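Local coordinates for Non-structural protein 5 (Modoc virus, PDB 2WA2), which probably methylates the viral RNA cap at guanine N7 and ribose 2'-O positions, taking the methyl group from S-adenosylmethionine, at residues Lys22-Gln27 / Gln249-Met254; Ala72-Arg77 / Tyr230-Ile235. The protein carries 4 engineered substitutions. All coordinates share one frame; numbering follows the deposited sequence.

Contact 1. Residues Lys22-Gln27 / Gln249-Met254; sequences KRKLNQ and QLLKRM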
loop_
_atom_site.group_PDB
_atom_site.type_symbol
_atom_site.label_atom_id
_atom_site.label_comp_id
_atom_site.label_asym_id
_atom_site.label_seq_id
_atom_site.Cartn_x
_atom_site.Cartn_y
_atom_site.Cartn_z
ATOM N N LYS A 22 2.449 7.892 16.727
ATOM C CA LYS A 22 3.773 7.287 16.510
ATOM C C LYS A 22 4.644 7.273 17.786
ATOM O O LYS A 22 5.313 6.278 18.098
ATOM C CB LYS A 22 4.515 8.015 15.403
ATOM C CG LYS A 22 5.806 7.320 14.967
ATOM C CD LYS A 22 5.464 6.118 14.089
ATOM C CE LYS A 22 6.668 5.470 13.578
ATOM N NZ LYS A 22 6.312 4.284 12.730
ATOM N N ARG A 23 4.674 8.404 18.472
ATOM C CA ARG A 23 5.522 8.553 19.666
ATOM C C ARG A 23 4.987 7.649 20.771
ATOM O O ARG A 23 5.749 6.958 21.454
ATOM C CB ARG A 23 5.580 10.012 20.093
ATOM C CG ARG A 23 6.563 10.819 19.225
ATOM C CD ARG A 23 6.807 12.250 19.752
ATOM N NE ARG A 23 7.967 12.804 19.046
ATOM C CZ ARG A 23 8.296 14.097 18.947
ATOM N NH1 ARG A 23 7.544 15.059 19.496
ATOM N NH2 ARG A 23 9.394 14.431 18.266
ATOM N N LYS A 24 3.664 7.588 20.883
ATOM C CA LYS A 24 3.034 6.666 21.844
ATOM C C LYS A 24 3.289 5.200 21.487
ATOM O O LYS A 24 3.608 4.389 22.347
ATOM C CB LYS A 24 1.522 6.946 21.961
ATOM C CG LYS A 24 1.215 8.270 22.681
ATOM C CD LYS A 24 -0.284 8.573 22.810
ATOM C CE LYS A 24 -0.990 7.624 23.723
ATOM N NZ LYS A 24 -0.915 8.084 25.100
ATOM N N LEU A 25 3.183 4.873 20.209
ATOM C CA LEU A 25 3.481 3.526 19.756
ATOM C C LEU A 25 4.884 3.125 20.177
ATOM O O LEU A 25 5.067 2.007 20.696
ATOM C CB LEU A 25 3.333 3.405 18.227
ATOM C CG LEU A 25 3.500 1.994 17.646
ATOM C CD1 LEU A 25 2.373 1.019 17.996
ATOM C CD2 LEU A 25 3.771 2.099 16.118
ATOM N N ASN A 26 5.861 4.008 19.918
ATOM C CA ASN A 26 7.265 3.740 20.211
ATOM C C ASN A 26 7.577 3.626 21.706
ATOM O O ASN A 26 8.658 3.121 22.082
ATOM C CB ASN A 26 8.158 4.812 19.594
ATOM C CG ASN A 26 8.252 4.716 18.076
ATOM O OD1 ASN A 26 7.894 3.706 17.459
ATOM N ND2 ASN A 26 8.708 5.808 17.462
ATOM N N GLN A 27 6.668 4.109 22.552
ATOM C CA GLN A 27 6.811 3.980 24.010
ATOM C C GLN A 27 6.345 2.625 24.542
ATOM O O GLN A 27 6.619 2.290 25.694
ATOM C CB GLN A 27 6.109 5.145 24.736
ATOM C CG GLN A 27 6.865 6.475 24.593
ATOM C CD GLN A 27 6.200 7.635 25.355
ATOM O OE1 GLN A 27 5.015 7.582 25.689
ATOM N NE2 GLN A 27 6.972 8.681 25.617
ATOM N N GLN A 249 -8.920 6.691 15.756
ATOM C CA GLN A 249 -9.219 5.293 16.030
ATOM C C GLN A 249 -8.050 4.540 16.673
ATOM O O GLN A 249 -8.240 3.821 17.651
ATOM C CB GLN A 249 -9.636 4.598 14.740
ATOM C CG GLN A 249 -9.905 3.123 14.894
ATOM C CD GLN A 249 -9.812 2.411 13.553
ATOM O OE1 GLN A 249 -8.811 2.532 12.830
ATOM N NE2 GLN A 249 -10.848 1.689 13.210
ATOM N N LEU A 250 -6.859 4.682 16.086
ATOM C CA LEU A 250 -5.672 3.987 16.582
ATOM C C LEU A 250 -5.262 4.490 17.965
ATOM O O LEU A 250 -4.803 3.714 18.769
ATOM C CB LEU A 250 -4.503 4.110 15.595
ATOM C CG LEU A 250 -4.733 3.467 14.214
ATOM C CD1 LEU A 250 -3.472 3.611 13.408
ATOM C CD2 LEU A 250 -5.141 1.975 14.386
ATOM N N LEU A 251 -5.441 5.781 18.230
ATOM C CA LEU A 251 -5.177 6.340 19.577
ATOM C C LEU A 251 -6.148 5.825 20.627
ATOM O O LEU A 251 -5.718 5.425 21.702
ATOM C CB LEU A 251 -5.214 7.865 19.564
ATOM C CG LEU A 251 -4.052 8.506 18.805
ATOM C CD1 LEU A 251 -4.319 10.004 18.592
ATOM C CD2 LEU A 251 -2.755 8.292 19.577
ATOM N N LYS A 252 -7.445 5.848 20.311
ATOM C CA LYS A 252 -8.483 5.273 21.198
ATOM C C LYS A 252 -8.159 3.815 21.495
ATOM O O LYS A 252 -8.290 3.371 22.604
ATOM C CB LYS A 252 -9.882 5.368 20.555
ATOM C CG LYS A 252 -10.990 4.649 21.339
ATOM C CD LYS A 252 -12.273 4.434 20.495
ATOM C CE LYS A 252 -13.523 4.228 21.392
ATOM N NZ LYS A 252 -14.287 5.540 21.594
ATOM N N ARG A 253 -7.741 3.054 20.489
ATOM C CA ARG A 253 -7.410 1.657 20.738
ATOM C C ARG A 253 -6.236 1.479 21.692
ATOM O O ARG A 253 -6.094 0.432 22.330
ATOM C CB ARG A 253 -7.156 0.909 19.436
ATOM C CG ARG A 253 -8.430 0.644 18.660
ATOM C CD ARG A 253 -8.162 -0.057 17.345
ATOM N NE ARG A 253 -9.398 -0.225 16.591
ATOM C CZ ARG A 253 -9.474 -0.856 15.429
ATOM N NH1 ARG A 253 -8.381 -1.368 14.862
ATOM N NH2 ARG A 253 -10.644 -0.972 14.828
ATOM N N MET A 254 -5.389 2.494 21.789
ATOM C CA MET A 254 -4.231 2.400 22.665
ATOM C C MET A 254 -4.633 2.780 24.104
ATOM O O MET A 254 -3.976 2.369 25.051
ATOM C CB MET A 254 -3.063 3.241 22.123
ATOM C CG MET A 254 -1.672 2.644 22.330
ATOM S SD MET A 254 -0.367 3.835 21.931
ATOM C CE MET A 254 -1.411 5.065 21.161
#
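Met-254 and Lys-24 carry most of this helix-to-helix contact, and what joins them is the hydrocarbon of the lysine rather than its charge. Met-254 CE sits 3.6 Å from Lys-24 CB and equally near Lys-24 CE, so the methyl rests in the bend of the lysine chain. That bend is at chi3 (67°), which brings CE round to the methyl. The sulfur lies against the inner part of the same residue, with Met-254 SD 3.6 Å from Lys-24 CB. The methionine tip is itself folded: its CE nearly eclipses CB about the CG-SD bond (chi3 -11°).

A second, lighter apolar touch comes from Leu-251, one turn earlier on its helix. Its CD2 branch meets Lys-24 CD at 4.1 Å, the two side chains crossing at about a right angle. Leu-251 otherwise packs on Leu-17, Ile-20 and Trp-21, earlier on helix 14-27.

Polar bonding plays no part between the two segments: no hydrogen bond or salt bridge links them. Met-254 SD comes within 4.1 Å of the backbone N of Leu-25, a van der Waals approach. Polar anchoring runs through neighbours instead, as Lys-22 forms a salt bridge with Glu-166 and Leu-250 O accepts a hydrogen bond from Tyr-36.

The short axes approach to 10.9 Å, a wide separation spanned by long side chains. The arrangement is a helix pair running in the same general direction and crossing at 33°, joining the N-terminal helix 14-27 to the C-terminal helix 239-254 at the edge of the methyltransferase fold.

Contact 2. Residues Ala72-Arg77 / Tyr230-Ile235; sequences AWIDER and YFVSGI
Ile-74 reaches from its helix onto Tyr-230 and Val-232, dividing its two branches between these alternate residues of the strand. The delta methyl lies over one face of the tyrosine ring in a CH-pi contact, with Ile-74 CD1 4.2 Å from the Tyr-230 ring centroid and 26° off the ring normal. It sits toward the root of the ring, 3.8 Å from Tyr-230 CG, and the two side chains cross at about a right angle. The other branch, CG2, is placed anti to the helix backbone N and packs against Val-232 CG1 at 3.9 Å. Past the strand end, Ile-235 CD1 approaches Arg-77 O at 4.2 Å. On the helix itself, the guanidinium of Arg-77 lays one face over Trp-73 NE1.

Cys-190 of the adjacent strand 188-193 meets both Ile-74 and Val-232, and so continues the apolar layer.

Between the two segments no hydrogen bond forms, and the contact rests on apolar packing and the CH-pi contact. The tyrosine uses its face for packing while Tyr-230 OH hydrogen-bonds Asp-155 and, weakly, Lys-70. Its side chain, about 7 Å from the bound S-adenosylmethionine, thus links the apolar layer between helix and sheet to Asp-155 and Lys-70.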
loop_
_atom_site.group_PDB
_atom_site.type_symbol
_atom_site.label_atom_id
_atom_site.label_comp_id
_atom_site.label_asym_id
_atom_site.label_seq_id
_atom_site.Cartn_x
_atom_site.Cartn_y
_atom_site.Cartn_z
ATOM N N ALA A 72 -7.330 -8.573 -1.304
ATOM C CA ALA A 72 -8.663 -9.185 -1.501
ATOM C C ALA A 72 -9.774 -8.318 -0.901
ATOM O O ALA A 72 -10.834 -8.132 -1.520
ATOM C CB ALA A 72 -8.710 -10.649 -0.931
ATOM N N TRP A 73 -9.510 -7.780 0.297
ATOM C CA TRP A 73 -10.417 -6.870 0.966
ATOM C C TRP A 73 -10.672 -5.621 0.140
ATOM O O TRP A 73 -11.828 -5.252 -0.073
ATOM C CB TRP A 73 -9.902 -6.495 2.360
ATOM C CG TRP A 73 -10.924 -5.755 3.206
ATOM C CD1 TRP A 73 -11.800 -6.314 4.112
ATOM C CD2 TRP A 73 -11.191 -4.341 3.206
ATOM N NE1 TRP A 73 -12.574 -5.324 4.683
ATOM C CE2 TRP A 73 -12.231 -4.111 4.142
ATOM C CE3 TRP A 73 -10.654 -3.243 2.506
ATOM C CZ2 TRP A 73 -12.741 -2.825 4.406
ATOM C CZ3 TRP A 73 -11.154 -1.958 2.778
ATOM C CH2 TRP A 73 -12.203 -1.767 3.722
ATOM N N ILE A 74 -9.603 -4.959 -0.304
ATOM C CA ILE A 74 -9.712 -3.780 -1.157
ATOM C C ILE A 74 -10.470 -4.102 -2.460
ATOM O O ILE A 74 -11.290 -3.298 -2.929
ATOM C CB ILE A 74 -8.324 -3.208 -1.496
ATOM C CG1 ILE A 74 -7.601 -2.755 -0.202
ATOM C CG2 ILE A 74 -8.426 -2.090 -2.591
ATOM C CD1 ILE A 74 -6.142 -2.390 -0.412
ATOM N N ASP A 75 -10.185 -5.274 -3.033
ATOM C CA ASP A 75 -10.783 -5.659 -4.320
ATOM C C ASP A 75 -12.284 -5.856 -4.163
ATOM O O ASP A 75 -13.065 -5.366 -4.987
ATOM C CB ASP A 75 -10.133 -6.928 -4.860
ATOM C CG ASP A 75 -10.663 -7.328 -6.224
ATOM O OD1 ASP A 75 -11.140 -6.451 -6.984
ATOM O OD2 ASP A 75 -10.594 -8.535 -6.527
ATOM N N GLU A 76 -12.668 -6.559 -3.100
ATOM C CA GLU A 76 -14.074 -6.870 -2.818
ATOM C C GLU A 76 -14.867 -5.633 -2.443
ATOM O O GLU A 76 -16.081 -5.599 -2.622
ATOM C CB GLU A 76 -14.184 -7.946 -1.720
ATOM C CG GLU A 76 -14.223 -9.389 -2.278
ATOM C CD GLU A 76 -13.248 -10.366 -1.610
ATOM O OE1 GLU A 76 -13.278 -10.521 -0.364
ATOM O OE2 GLU A 76 -12.460 -11.006 -2.351
ATOM N N ARG A 77 -14.193 -4.616 -1.923
ATOM C CA ARG A 77 -14.847 -3.344 -1.616
ATOM C C ARG A 77 -14.991 -2.453 -2.846
ATOM O O ARG A 77 -15.589 -1.382 -2.754
ATOM C CB ARG A 77 -14.082 -2.574 -0.536
ATOM C CG ARG A 77 -13.954 -3.302 0.782
ATOM C CD ARG A 77 -15.232 -3.224 1.602
ATOM N NE ARG A 77 -15.449 -4.363 2.502
ATOM C CZ ARG A 77 -14.901 -5.573 2.381
ATOM N NH1 ARG A 77 -14.064 -5.866 1.390
ATOM N NH2 ARG A 77 -15.207 -6.506 3.269
ATOM N N TYR A 230 -4.268 3.016 1.900
ATOM C CA TYR A 230 -4.107 2.624 0.506
ATOM C C TYR A 230 -4.730 3.638 -0.425
ATOM O O TYR A 230 -5.907 3.958 -0.290
ATOM C CB TYR A 230 -4.614 1.215 0.241
ATOM C CG TYR A 230 -3.640 0.209 0.816
ATOM C CD1 TYR A 230 -2.601 -0.299 0.027
ATOM C CD2 TYR A 230 -3.728 -0.189 2.148
ATOM C CE1 TYR A 230 -1.679 -1.211 0.554
ATOM C CE2 TYR A 230 -2.789 -1.098 2.695
ATOM C CZ TYR A 230 -1.773 -1.590 1.877
ATOM O OH TYR A 230 -0.824 -2.455 2.398
ATOM N N PHE A 231 -3.927 4.171 -1.334
ATOM C CA PHE A 231 -4.426 5.158 -2.282
ATOM C C PHE A 231 -4.966 4.346 -3.449
ATOM O O PHE A 231 -4.201 3.632 -4.127
ATOM C CB PHE A 231 -3.306 6.127 -2.715
ATOM C CG PHE A 231 -3.723 7.135 -3.760
ATOM C CD1 PHE A 231 -4.713 8.087 -3.487
ATOM C CD2 PHE A 231 -3.095 7.161 -5.017
ATOM C CE1 PHE A 231 -5.098 9.035 -4.453
ATOM C CE2 PHE A 231 -3.471 8.117 -6.001
ATOM C CZ PHE A 231 -4.483 9.040 -5.726
ATOM N N VAL A 232 -6.283 4.462 -3.676
ATOM C CA VAL A 232 -6.998 3.550 -4.565
ATOM C C VAL A 232 -7.851 4.316 -5.609
ATOM O O VAL A 232 -8.322 5.436 -5.355
ATOM C CB VAL A 232 -7.875 2.520 -3.765
ATOM C CG1 VAL A 232 -7.041 1.584 -2.824
ATOM C CG2 VAL A 232 -8.964 3.238 -2.945
ATOM N N SER A 233 -8.016 3.722 -6.787
ATOM C CA SER A 233 -8.753 4.353 -7.867
ATOM C C SER A 233 -10.272 4.211 -7.710
ATOM O O SER A 233 -10.994 5.058 -8.213
ATOM C CB SER A 233 -8.319 3.776 -9.228
ATOM O OG SER A 233 -8.299 2.374 -9.176
ATOM N N GLY A 234 -10.730 3.156 -7.024
ATOM C CA GLY A 234 -12.152 2.756 -7.030
ATOM C C GLY A 234 -13.041 3.515 -6.056
ATOM O O GLY A 234 -14.279 3.565 -6.225
ATOM N N ILE A 235 -12.423 4.109 -5.040
ATOM C CA ILE A 235 -13.162 4.826 -4.003
ATOM C C ILE A 235 -12.708 6.281 -4.025
ATOM O O ILE A 235 -11.508 6.547 -4.011
ATOM C CB ILE A 235 -12.964 4.147 -2.619
ATOM C CG1 ILE A 235 -13.551 2.728 -2.672
ATOM C CG2 ILE A 235 -13.585 5.003 -1.457
ATOM C CD1 ILE A 235 -13.177 1.793 -1.525
#

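In the fold
Both contacts are apolar, but they differ in depth and in the groups they use. Contact 2 belongs to the interior of the Rossmann-like methyltransferase fold, its centre about 10 Å from the centre of the chain, where helix 66-76 covers strand 229-232 of the mixed sheet. Contact 1, its centre about 21 Å from the centre of the chain, is partly buried and pairs two terminal helices without any strand. Compact branched and aromatic groups fill the inner contact, whereas the outer one relies on the flexible chains of lysine and methionine. They share no element, and their centres stand 25 Å apart, yet strand 229-232 is followed by helix 239-254 after a short connection. Contact 2 is nested within the loop closed by contact 1, since 72-77 and 230-235 both fall between 27 and 249.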